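Local structure of glycosyl hydrolases family 31 family protein (Aspergillus niger, 6DRU) at residues Leu324-Ala329 and Ile362-Ser367; Ala346-Pro351 and Asn424-Ala429; Arg648-Pro653 and Val664-Thr669; Trp677-Thr682 and His700-His705. The protein releases alpha-xylose from the non-reducing terminal glucose of xyloglucan oligosaccharides, as a family 31 glycoside hydrolase. One frame throughout, in Å; residues are numbered along the deposited sequence.

Interaction 1 (Leu324-Ala329 and Ile362-Ser367); sequences LWPSVA and IRNYDS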
# COMPACT_ATOMS: atom_id res chain seq x y z
N LEU A 324 13.96 30.79 15.39
CA LEU A 324 14.32 29.39 15.59
C LEU A 324 13.69 28.55 14.49
O LEU A 324 12.56 28.81 14.07
CB LEU A 324 13.88 28.88 16.97
CG LEU A 324 12.38 28.85 17.28
CD1 LEU A 324 12.02 27.59 18.05
CD2 LEU A 324 11.98 30.08 18.06
N TRP A 325 14.44 27.56 14.01
CA TRP A 325 13.96 26.61 13.03
C TRP A 325 13.69 25.25 13.69
O TRP A 325 14.32 24.92 14.69
CB TRP A 325 14.96 26.42 11.89
CG TRP A 325 14.89 27.47 10.83
CD1 TRP A 325 14.46 28.76 10.98
CD2 TRP A 325 15.26 27.33 9.45
NE1 TRP A 325 14.54 29.42 9.78
CE2 TRP A 325 15.03 28.57 8.83
CE3 TRP A 325 15.76 26.27 8.69
CZ2 TRP A 325 15.29 28.77 7.47
CZ3 TRP A 325 16.02 26.48 7.35
CH2 TRP A 325 15.78 27.72 6.75
N PRO A 326 12.76 24.46 13.15
CA PRO A 326 12.47 23.15 13.74
C PRO A 326 13.48 22.07 13.37
O PRO A 326 13.33 20.93 13.83
CB PRO A 326 11.09 22.82 13.16
CG PRO A 326 11.09 23.49 11.83
CD PRO A 326 11.90 24.75 11.99
N SER A 327 14.49 22.39 12.57
CA SER A 327 15.44 21.40 12.10
C SER A 327 16.49 21.10 13.17
O SER A 327 16.90 21.98 13.93
CB SER A 327 16.13 21.87 10.82
OG SER A 327 16.72 23.15 11.01
N VAL A 328 16.93 19.84 13.21
CA VAL A 328 17.98 19.39 14.11
C VAL A 328 19.01 18.63 13.30
O VAL A 328 18.66 17.73 12.53
CB VAL A 328 17.42 18.51 15.24
CG1 VAL A 328 18.54 18.01 16.14
CG2 VAL A 328 16.37 19.26 16.05
N ALA A 329 20.28 18.98 13.48
CA ALA A 329 21.39 18.32 12.81
C ALA A 329 22.18 17.50 13.82
O ALA A 329 22.01 17.63 15.04
CB ALA A 329 22.29 19.34 12.11
N ILE A 362 18.94 16.99 7.86
CA ILE A 362 18.39 17.29 9.18
C ILE A 362 17.12 16.48 9.42
O ILE A 362 16.60 15.81 8.53
CB ILE A 362 18.10 18.80 9.35
CG1 ILE A 362 17.31 19.33 8.15
CG2 ILE A 362 19.40 19.57 9.50
CD1 ILE A 362 15.80 19.28 8.31
N ARG A 363 16.63 16.57 10.66
CA ARG A 363 15.35 16.00 11.07
C ARG A 363 14.57 17.05 11.83
O ARG A 363 15.12 17.73 12.70
CB ARG A 363 15.56 14.76 11.95
CG ARG A 363 16.50 13.72 11.39
CD ARG A 363 17.25 12.99 12.50
NE ARG A 363 18.30 12.12 11.97
CZ ARG A 363 18.14 10.82 11.74
NH1 ARG A 363 16.99 10.23 12.00
NH2 ARG A 363 19.15 10.11 11.25
N ASN A 364 13.29 17.20 11.50
CA ASN A 364 12.43 18.13 12.22
C ASN A 364 12.01 17.54 13.55
O ASN A 364 11.70 16.35 13.65
CB ASN A 364 11.19 18.48 11.39
CG ASN A 364 11.40 19.67 10.49
OD1 ASN A 364 12.53 20.02 10.14
ND2 ASN A 364 10.31 20.32 10.11
N TYR A 365 12.01 18.38 14.59
CA TYR A 365 11.50 17.94 15.87
C TYR A 365 9.99 17.71 15.78
O TYR A 365 9.31 18.26 14.92
CB TYR A 365 11.84 18.95 16.97
CG TYR A 365 10.73 19.94 17.29
CD1 TYR A 365 10.14 19.94 18.55
CD2 TYR A 365 10.28 20.85 16.35
CE1 TYR A 365 9.13 20.83 18.86
CE2 TYR A 365 9.27 21.75 16.65
CZ TYR A 365 8.70 21.73 17.91
OH TYR A 365 7.69 22.61 18.23
N ASP A 366 9.48 16.88 16.68
CA ASP A 366 8.09 16.44 16.61
C ASP A 366 7.23 17.37 17.46
O ASP A 366 7.11 17.19 18.67
CB ASP A 366 7.96 14.99 17.07
CG ASP A 366 6.59 14.41 16.80
OD1 ASP A 366 5.78 15.08 16.13
OD2 ASP A 366 6.32 13.29 17.28
N SER A 367 6.62 18.37 16.82
CA SER A 367 5.76 19.29 17.55
C SER A 367 4.49 18.62 18.06
O SER A 367 3.86 19.13 18.99
CB SER A 367 5.39 20.49 16.67
OG SER A 367 4.60 20.09 15.56

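Interaction 2 (Ala346-Pro351 and Asn424-Ala429); sequences ATRDGP and NVNYAA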
# COMPACT_ATOMS: atom_id res chain seq x y z
N ALA A 346 10.62 11.49 11.64
CA ALA A 346 11.53 10.77 10.76
C ALA A 346 10.76 10.23 9.56
O ALA A 346 9.61 9.81 9.69
CB ALA A 346 12.22 9.62 11.50
N THR A 347 11.41 10.26 8.40
CA THR A 347 10.91 9.49 7.27
C THR A 347 10.85 8.02 7.65
O THR A 347 11.67 7.52 8.43
CB THR A 347 11.80 9.70 6.04
OG1 THR A 347 13.15 9.35 6.36
CG2 THR A 347 11.75 11.15 5.59
N ARG A 348 9.87 7.32 7.09
CA ARG A 348 9.50 6.01 7.61
C ARG A 348 10.44 4.88 7.18
O ARG A 348 10.27 3.75 7.65
CB ARG A 348 8.06 5.70 7.22
CG ARG A 348 7.09 6.79 7.68
CD ARG A 348 5.64 6.38 7.53
NE ARG A 348 5.27 6.17 6.14
CZ ARG A 348 4.14 5.58 5.76
NH1 ARG A 348 3.27 5.16 6.67
NH2 ARG A 348 3.87 5.43 4.47
N ASP A 349 11.41 5.15 6.32
CA ASP A 349 12.48 4.19 6.06
C ASP A 349 13.73 4.95 5.65
O ASP A 349 13.67 6.10 5.21
CB ASP A 349 12.09 3.15 4.99
CG ASP A 349 11.94 3.74 3.60
OD1 ASP A 349 11.86 4.98 3.47
OD2 ASP A 349 11.90 2.95 2.64
N GLY A 350 14.88 4.28 5.81
CA GLY A 350 16.15 4.92 5.61
C GLY A 350 16.66 5.53 6.90
O GLY A 350 16.18 5.20 7.99
N PRO A 351 17.64 6.42 6.81
CA PRO A 351 18.21 7.01 8.03
C PRO A 351 17.20 7.79 8.86
O PRO A 351 17.35 7.87 10.08
CB PRO A 351 19.32 7.93 7.49
CG PRO A 351 18.93 8.21 6.08
CD PRO A 351 18.27 6.96 5.59
N ASN A 424 6.35 11.49 3.61
CA ASN A 424 5.29 11.08 4.54
C ASN A 424 5.97 10.57 5.81
O ASN A 424 6.20 9.38 6.00
CB ASN A 424 4.41 10.01 3.90
CG ASN A 424 3.24 9.62 4.78
OD1 ASN A 424 2.92 10.30 5.75
ND2 ASN A 424 2.60 8.50 4.44
N VAL A 425 6.28 11.52 6.69
CA VAL A 425 7.11 11.24 7.86
C VAL A 425 6.29 10.62 8.98
O VAL A 425 5.05 10.63 8.94
CB VAL A 425 7.82 12.51 8.35
CG1 VAL A 425 8.61 13.15 7.22
CG2 VAL A 425 6.81 13.49 8.91
N ASN A 426 6.97 10.07 9.98
CA ASN A 426 6.33 9.55 11.18
C ASN A 426 6.28 10.62 12.26
O ASN A 426 7.31 11.22 12.59
CB ASN A 426 7.08 8.33 11.71
CG ASN A 426 6.63 7.03 11.07
OD1 ASN A 426 5.48 6.90 10.67
ND2 ASN A 426 7.54 6.06 10.98
N TYR A 427 5.09 10.86 12.80
CA TYR A 427 4.90 11.71 13.97
C TYR A 427 4.39 10.87 15.13
O TYR A 427 4.05 9.69 14.98
CB TYR A 427 3.92 12.85 13.69
CG TYR A 427 4.39 13.88 12.70
CD1 TYR A 427 5.55 14.61 12.92
CD2 TYR A 427 3.67 14.14 11.54
CE1 TYR A 427 5.99 15.56 12.01
CE2 TYR A 427 4.09 15.09 10.63
CZ TYR A 427 5.25 15.80 10.87
OH TYR A 427 5.67 16.75 9.96
N ALA A 428 4.33 11.50 16.31
CA ALA A 428 3.73 10.84 17.46
C ALA A 428 2.21 10.80 17.37
O ALA A 428 1.59 9.98 18.05
CB ALA A 428 4.15 11.55 18.75
N ALA A 429 1.61 11.65 16.55
CA ALA A 429 0.16 11.72 16.41
C ALA A 429 -0.34 11.07 15.13
O ALA A 429 -1.55 11.07 14.89
CB ALA A 429 -0.30 13.18 16.46
O HOH W 1 10.27 6.27 10.81

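Interaction 3 (Arg648-Pro653 and Val664-Thr669); sequences RLLVSP and VYLPQT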
# COMPACT_ATOMS: atom_id res chain seq x y z
N ARG A 648 -13.90 51.93 10.16
CA ARG A 648 -13.96 53.29 9.65
C ARG A 648 -13.02 53.58 8.49
O ARG A 648 -13.32 54.45 7.67
CB ARG A 648 -13.67 54.29 10.77
CG ARG A 648 -14.56 54.14 11.99
CD ARG A 648 -15.91 54.81 11.78
NE ARG A 648 -16.85 54.51 12.87
CZ ARG A 648 -17.21 55.38 13.80
NH1 ARG A 648 -16.71 56.61 13.79
NH2 ARG A 648 -18.07 55.03 14.75
N LEU A 649 -11.89 52.87 8.37
CA LEU A 649 -10.89 53.19 7.37
C LEU A 649 -11.05 52.30 6.14
O LEU A 649 -11.28 51.09 6.26
CB LEU A 649 -9.48 53.02 7.94
CG LEU A 649 -9.07 54.02 9.02
CD1 LEU A 649 -7.69 53.69 9.56
CD2 LEU A 649 -9.11 55.44 8.48
N LEU A 650 -10.94 52.90 4.96
CA LEU A 650 -10.91 52.18 3.69
C LEU A 650 -9.55 52.40 3.04
O LEU A 650 -9.19 53.54 2.74
CB LEU A 650 -12.04 52.63 2.76
CG LEU A 650 -12.01 52.05 1.35
CD1 LEU A 650 -12.63 50.67 1.33
CD2 LEU A 650 -12.71 52.97 0.36
N VAL A 651 -8.82 51.32 2.81
CA VAL A 651 -7.44 51.38 2.35
C VAL A 651 -7.34 50.77 0.96
O VAL A 651 -8.05 49.81 0.64
CB VAL A 651 -6.49 50.65 3.33
CG1 VAL A 651 -5.04 50.80 2.91
CG2 VAL A 651 -6.70 51.17 4.75
N SER A 652 -6.47 51.35 0.13
CA SER A 652 -6.20 50.82 -1.21
C SER A 652 -4.77 51.19 -1.59
O SER A 652 -4.49 52.35 -1.94
CB SER A 652 -7.19 51.35 -2.24
OG SER A 652 -6.86 50.91 -3.54
N PRO A 653 -3.84 50.24 -1.52
CA PRO A 653 -2.43 50.57 -1.80
C PRO A 653 -2.19 50.83 -3.28
O PRO A 653 -2.88 50.30 -4.15
CB PRO A 653 -1.67 49.32 -1.33
CG PRO A 653 -2.65 48.54 -0.51
CD PRO A 653 -4.00 48.85 -1.07
N VAL A 664 -9.87 54.71 -6.82
CA VAL A 664 -10.40 53.96 -5.68
C VAL A 664 -11.91 53.88 -5.82
O VAL A 664 -12.57 54.89 -6.07
CB VAL A 664 -10.01 54.63 -4.35
CG1 VAL A 664 -10.62 53.87 -3.18
CG2 VAL A 664 -8.50 54.71 -4.21
N TYR A 665 -12.45 52.67 -5.67
CA TYR A 665 -13.89 52.48 -5.66
C TYR A 665 -14.43 52.69 -4.25
O TYR A 665 -14.09 51.93 -3.33
CB TYR A 665 -14.28 51.09 -6.16
CG TYR A 665 -15.76 50.85 -6.08
CD1 TYR A 665 -16.62 51.43 -7.01
CD2 TYR A 665 -16.31 50.06 -5.08
CE1 TYR A 665 -17.98 51.23 -6.94
CE2 TYR A 665 -17.68 49.86 -5.00
CZ TYR A 665 -18.51 50.45 -5.94
OH TYR A 665 -19.86 50.25 -5.88
N LEU A 666 -15.25 53.72 -4.08
CA LEU A 666 -15.91 53.96 -2.80
C LEU A 666 -17.23 53.21 -2.80
O LEU A 666 -18.12 53.53 -3.60
CB LEU A 666 -16.14 55.45 -2.60
CG LEU A 666 -14.87 56.29 -2.64
CD1 LEU A 666 -15.22 57.76 -2.75
CD2 LEU A 666 -14.01 56.03 -1.42
N PRO A 667 -17.42 52.21 -1.94
CA PRO A 667 -18.67 51.46 -1.94
C PRO A 667 -19.84 52.31 -1.44
O PRO A 667 -19.67 53.33 -0.77
CB PRO A 667 -18.39 50.29 -0.98
CG PRO A 667 -16.89 50.26 -0.83
CD PRO A 667 -16.45 51.67 -0.97
N GLN A 668 -21.04 51.85 -1.79
CA GLN A 668 -22.26 52.47 -1.31
C GLN A 668 -22.51 52.08 0.14
O GLN A 668 -22.25 50.94 0.54
CB GLN A 668 -23.44 52.05 -2.18
CG GLN A 668 -24.76 52.69 -1.82
CD GLN A 668 -25.01 53.96 -2.61
OE1 GLN A 668 -24.68 55.06 -2.17
NE2 GLN A 668 -25.61 53.81 -3.79
N THR A 669 -22.98 53.04 0.94
CA THR A 669 -23.26 52.80 2.35
C THR A 669 -24.74 52.76 2.69
O THR A 669 -25.10 52.31 3.78
CB THR A 669 -22.58 53.86 3.22
OG1 THR A 669 -23.08 55.16 2.87
CG2 THR A 669 -21.07 53.82 3.03

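Interaction 4 (Trp677-Thr682 and His700-His705); sequences WTYWWT and HIPVFH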
# COMPACT_ATOMS: atom_id res chain seq x y z
N TRP A 677 -17.62 59.42 2.63
CA TRP A 677 -16.21 59.08 2.48
C TRP A 677 -15.38 60.36 2.48
O TRP A 677 -15.56 61.22 1.62
CB TRP A 677 -15.97 58.28 1.21
CG TRP A 677 -16.67 56.95 1.20
CD1 TRP A 677 -17.74 56.60 0.44
CD2 TRP A 677 -16.33 55.80 1.98
NE1 TRP A 677 -18.10 55.30 0.70
CE2 TRP A 677 -17.25 54.78 1.64
CE3 TRP A 677 -15.34 55.52 2.93
CZ2 TRP A 677 -17.21 53.51 2.22
CZ3 TRP A 677 -15.30 54.26 3.50
CH2 TRP A 677 -16.24 53.28 3.15
N THR A 678 -14.46 60.47 3.43
CA THR A 678 -13.55 61.61 3.54
C THR A 678 -12.14 61.14 3.23
O THR A 678 -11.62 60.24 3.90
CB THR A 678 -13.61 62.23 4.94
OG1 THR A 678 -14.95 62.63 5.23
CG2 THR A 678 -12.68 63.43 5.02
N TYR A 679 -11.52 61.74 2.21
CA TYR A 679 -10.15 61.40 1.88
C TYR A 679 -9.21 61.90 2.97
O TYR A 679 -9.36 63.00 3.49
CB TYR A 679 -9.77 62.00 0.53
CG TYR A 679 -8.51 61.42 -0.07
CD1 TYR A 679 -8.40 60.06 -0.32
CD2 TYR A 679 -7.43 62.23 -0.40
CE1 TYR A 679 -7.26 59.52 -0.86
CE2 TYR A 679 -6.28 61.70 -0.95
CZ TYR A 679 -6.20 60.35 -1.18
OH TYR A 679 -5.05 59.82 -1.73
N TRP A 680 -8.24 61.05 3.32
CA TRP A 680 -7.40 61.33 4.49
C TRP A 680 -6.51 62.55 4.27
O TRP A 680 -6.31 63.35 5.19
CB TRP A 680 -6.55 60.11 4.82
CG TRP A 680 -5.77 60.24 6.09
CD1 TRP A 680 -4.51 60.76 6.24
CD2 TRP A 680 -6.20 59.85 7.40
NE1 TRP A 680 -4.13 60.71 7.56
CE2 TRP A 680 -5.15 60.15 8.29
CE3 TRP A 680 -7.36 59.26 7.91
CZ2 TRP A 680 -5.23 59.90 9.66
CZ3 TRP A 680 -7.44 59.01 9.27
CH2 TRP A 680 -6.39 59.32 10.13
N TRP A 681 -5.97 62.71 3.06
CA TRP A 681 -4.94 63.71 2.83
C TRP A 681 -5.48 65.06 2.39
O TRP A 681 -4.80 66.08 2.57
CB TRP A 681 -3.95 63.19 1.78
CG TRP A 681 -3.41 61.85 2.14
CD1 TRP A 681 -3.67 60.67 1.51
CD2 TRP A 681 -2.53 61.54 3.23
NE1 TRP A 681 -3.01 59.64 2.13
CE2 TRP A 681 -2.30 60.15 3.19
CE3 TRP A 681 -1.92 62.30 4.23
CZ2 TRP A 681 -1.48 59.51 4.11
CZ3 TRP A 681 -1.10 61.66 5.14
CH2 TRP A 681 -0.89 60.28 5.08
N THR A 682 -6.69 65.11 1.83
CA THR A 682 -7.28 66.37 1.40
C THR A 682 -8.52 66.76 2.20
O THR A 682 -9.01 67.88 2.04
CB THR A 682 -7.66 66.30 -0.09
OG1 THR A 682 -8.81 65.47 -0.26
CG2 THR A 682 -6.50 65.74 -0.90
N HIS A 700 1.72 59.69 0.05
CA HIS A 700 0.33 59.49 0.45
C HIS A 700 -0.17 58.14 -0.07
O HIS A 700 -0.01 57.83 -1.25
CB HIS A 700 -0.55 60.62 -0.08
CG HIS A 700 -0.26 61.95 0.55
ND1 HIS A 700 0.43 62.08 1.74
CD2 HIS A 700 -0.57 63.21 0.15
CE1 HIS A 700 0.53 63.36 2.05
NE2 HIS A 700 -0.06 64.07 1.10
N ILE A 701 -0.76 57.36 0.82
CA ILE A 701 -1.41 56.10 0.45
C ILE A 701 -2.92 56.34 0.43
O ILE A 701 -3.46 56.89 1.39
CB ILE A 701 -1.05 54.96 1.42
CG1 ILE A 701 -1.81 53.69 1.05
CG2 ILE A 701 -1.28 55.36 2.88
CD1 ILE A 701 -1.47 52.50 1.90
N PRO A 702 -3.62 55.96 -0.64
CA PRO A 702 -5.06 56.23 -0.72
C PRO A 702 -5.85 55.61 0.42
O PRO A 702 -5.98 54.38 0.51
CB PRO A 702 -5.45 55.63 -2.08
CG PRO A 702 -4.19 55.66 -2.88
CD PRO A 702 -3.09 55.39 -1.89
N VAL A 703 -6.37 56.45 1.30
CA VAL A 703 -7.14 56.02 2.46
C VAL A 703 -8.30 56.98 2.65
O VAL A 703 -8.11 58.20 2.72
CB VAL A 703 -6.27 55.96 3.74
CG1 VAL A 703 -7.15 55.80 4.97
CG2 VAL A 703 -5.26 54.84 3.66
N PHE A 704 -9.51 56.43 2.74
CA PHE A 704 -10.71 57.19 3.10
C PHE A 704 -11.16 56.76 4.48
O PHE A 704 -10.70 55.76 5.03
CB PHE A 704 -11.83 56.96 2.08
CG PHE A 704 -11.47 57.36 0.68
CD1 PHE A 704 -10.71 56.51 -0.12
CD2 PHE A 704 -11.90 58.56 0.15
CE1 PHE A 704 -10.39 56.87 -1.41
CE2 PHE A 704 -11.58 58.92 -1.14
CZ PHE A 704 -10.82 58.07 -1.92
N HIS A 705 -12.08 57.53 5.06
CA HIS A 705 -12.60 57.17 6.37
C HIS A 705 -14.05 57.61 6.50
O HIS A 705 -14.44 58.65 5.97
CB HIS A 705 -11.74 57.78 7.49
CG HIS A 705 -11.85 59.27 7.61
ND1 HIS A 705 -12.88 59.89 8.29
CD2 HIS A 705 -11.06 60.26 7.14
CE1 HIS A 705 -12.71 61.20 8.23
NE2 HIS A 705 -11.61 61.45 7.54
O HOH W 2 -16.24 60.80 6.52

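Interaction 1 (Leu324-Ala329 and Ile362-Ser367)
Pro326, which buries 73 Å² here, meets Asn364 and Tyr365 with both its ring and its carbonyl. The pyrrolidine lies beside the Asn364 side chain, the two pointing the same way, with Pro326 CG 3.7 Å from Asn364 ND2. Its CB comes to the edge of the Tyr365 ring, near the ring plane, 3.8 Å from Tyr365 CD2. Pro326 O accepts a hydrogen bond from Tyr365 N at 3.0 Å, nearly straight at 164°, and the CA-H of Asn364 approaches the same oxygen. Val328, with 58 Å², is joined to Arg363 as an antiparallel hydrogen-bonded pair. Val328 N reaches Arg363 O at 2.8 Å but bent to 137°, while Arg363 N returns to Val328 O at 3.0 Å. Both side chains lie on the face covered by helix 335-340, and the Arg363 guanidinium continues to Asn408 of the second subunit. Ile362, also with 58 Å², parts its two branches. Its CG1 sits between the backbone N and the carbonyl carbon (chi1 49°), alongside Ser327 CB, and Ile362 CD1 lies 3.6 Å from that same CB. The other branch, Ile362 CG2, packs on Ala329 CB at 3.9 Å; Ser327 OG bonds to Gln292. Strand 360-364 therefore pairs antiparallel with the end of strand 319-328, although that strand runs parallel to its neighbours 281-284 and 391-394. Such a strand, contributed by the excursion that follows a TIM-barrel strand, lies at the C-terminal, catalytic end of the barrel, and here it adjoins Trp325 of the xylose pocket.

Interaction 2 (Ala346-Pro351 and Asn424-Ala429)
Arg348 lays its aliphatic chain across Asn424 and Asn426. Its CG is 3.2 Å from Asn424 O, and its CD is 3.2 Å from Asn426 OD1. The chain bends at chi3 (-64°), which turns NE toward Asn424. There Asn424 ND2 stands 3.3 Å above one face of the guanidinium, offset toward its rim, with the two planes 40° apart. ND2 and Arg348 NH2 are both donors, so this is a packing contact. The Asn426 amide crosses Arg348 more steeply, its plane 79° from the guanidinium. One water bridges the segments, donating to Thr347 O at 3.0 Å and accepting from Asn426 ND2 at 2.7 Å. The backbones are joined by Asn426 N to Ala346 O at 2.7 Å, with a weak return bond from Ala346 N to Asn426 O. Further out, Leu433 N of the same chain bonds to Asn424 OD1, and the third subunit supplies Gly130 O, Pro131 O and Arg37. The chemistry is thus divided: backbone and water join the segments as a short antiparallel pair, whereas Arg348 NH1, Asn424 ND2 and Asn426 OD1 bond to the third subunit, so the contact forms part of a subunit interface.

Interaction 3 (Arg648-Pro653 and Val664-Thr669)
Leu650 meets Leu666 methyl to methyl, CD2 against CD2 at 3.8 Å, and the two side chains cross obliquely. They start from different directions. The Leu650 side chain leaves its backbone toward the 664-669 segment, with CG anti to the backbone N (chi1 173°), and its CD2 does the touching. Leu666 sets off to the flank of the contact; its CG is anti to the carbonyl carbon (chi1 -57°), and only the end of the chain, at CD2, closes on Leu650. The same Leu650 CD2 is met by further apolar atoms: Val664 CG1 at 4.2 Å, and Pro667 CD, also at 4.2 Å, from the residue after the strand. The backbone oxygen of Tyr665 lies near it too, but that oxygen bonds to Gln642 NE2. Two residues along from Leu650, Ser652 also faces the 664-669 segment and places its CB 4.1 Å from Val664 CG2. Thus Val664 uses both branches, CG1 for Leu650 and CG2 for Ser652, while the hydroxyl of Ser652 makes a weak hydrogen bond to Trp662 NE1. The axes of strands 649-651 and 664-666 approach to 9.2 Å, at 148°, too far apart for backbone pairing, and strands 649-651 and 661-666 belong to separate sheets. Trp677 packs on both leucines, and Phe704 on Val664 and Leu666. With no hydrogen bond crossing between the two segments, the contact rests on dispersion and the burial of apolar surface, as between the facing layers of a beta sandwich.

Interaction 4 (Trp677-Thr682 and His700-His705)
Thr678 and His705 form an antiparallel hydrogen-bonded pair, with Thr678 N to His705 O at 3.1 Å and His705 N to Thr678 O at 3.0 Å. Just past the strand, Trp680 N bonds to Val703 O. Trp681 NE1 donates to Ile701 O at 2.9 Å, with the oxygen in the indole plane but the donor well above the carbonyl plane. Among the aromatic contacts, the Trp681 five-membered ring and the His700 ring make an offset stack, centroids 3.9 Å apart and planes at 9°. The Tyr679 and Phe704 rings meet obliquely at 56°, Tyr679 CD1 standing over the Phe704 face 3.5 Å from Phe704 CE2. CH-pi contacts add to these. His705 CG sits between its backbone N and carbonyl carbon (chi1 69°), and Thr678 CB lies over the ring face, 3.7 Å from its centroid. His700 CB lies over the Trp681 five-membered ring, and Trp681 CB over the His700 face. Trp681 also touches an attached N-acetylglucosamine, and Trp680 makes a cation-pi contact with Arg709. Strand 703-705 runs between strands 649-651 and 677-679 in one antiparallel sheet of the C-terminal domain, and Phe704 packs on strands 661-666 and 690-695.

How the interactions relate
The contacts fall into two groups. Interactions 1 and 2 share the TIM-barrel domain and alternate along the chain; Asp366 OD2 and Ala428 N join them at 2.8 Å, probably by a hydrogen bond. Interaction 1 is wholly buried and beside the xylose pocket; interaction 2 is also largely buried, but much more of it lies against other subunits, and it is more polar. Interactions 3 and 4 share the C-terminal domain, where strands 649-651 and 703-705 are neighbours in one sheet. Strand pairing dominates interactions 1 and 4, which differ in the aromatic content of interaction 4, part of it near a glycan; interaction 3 has no hydrogen bond and is mainly apolar side-chain contact between layers, completed by Phe704.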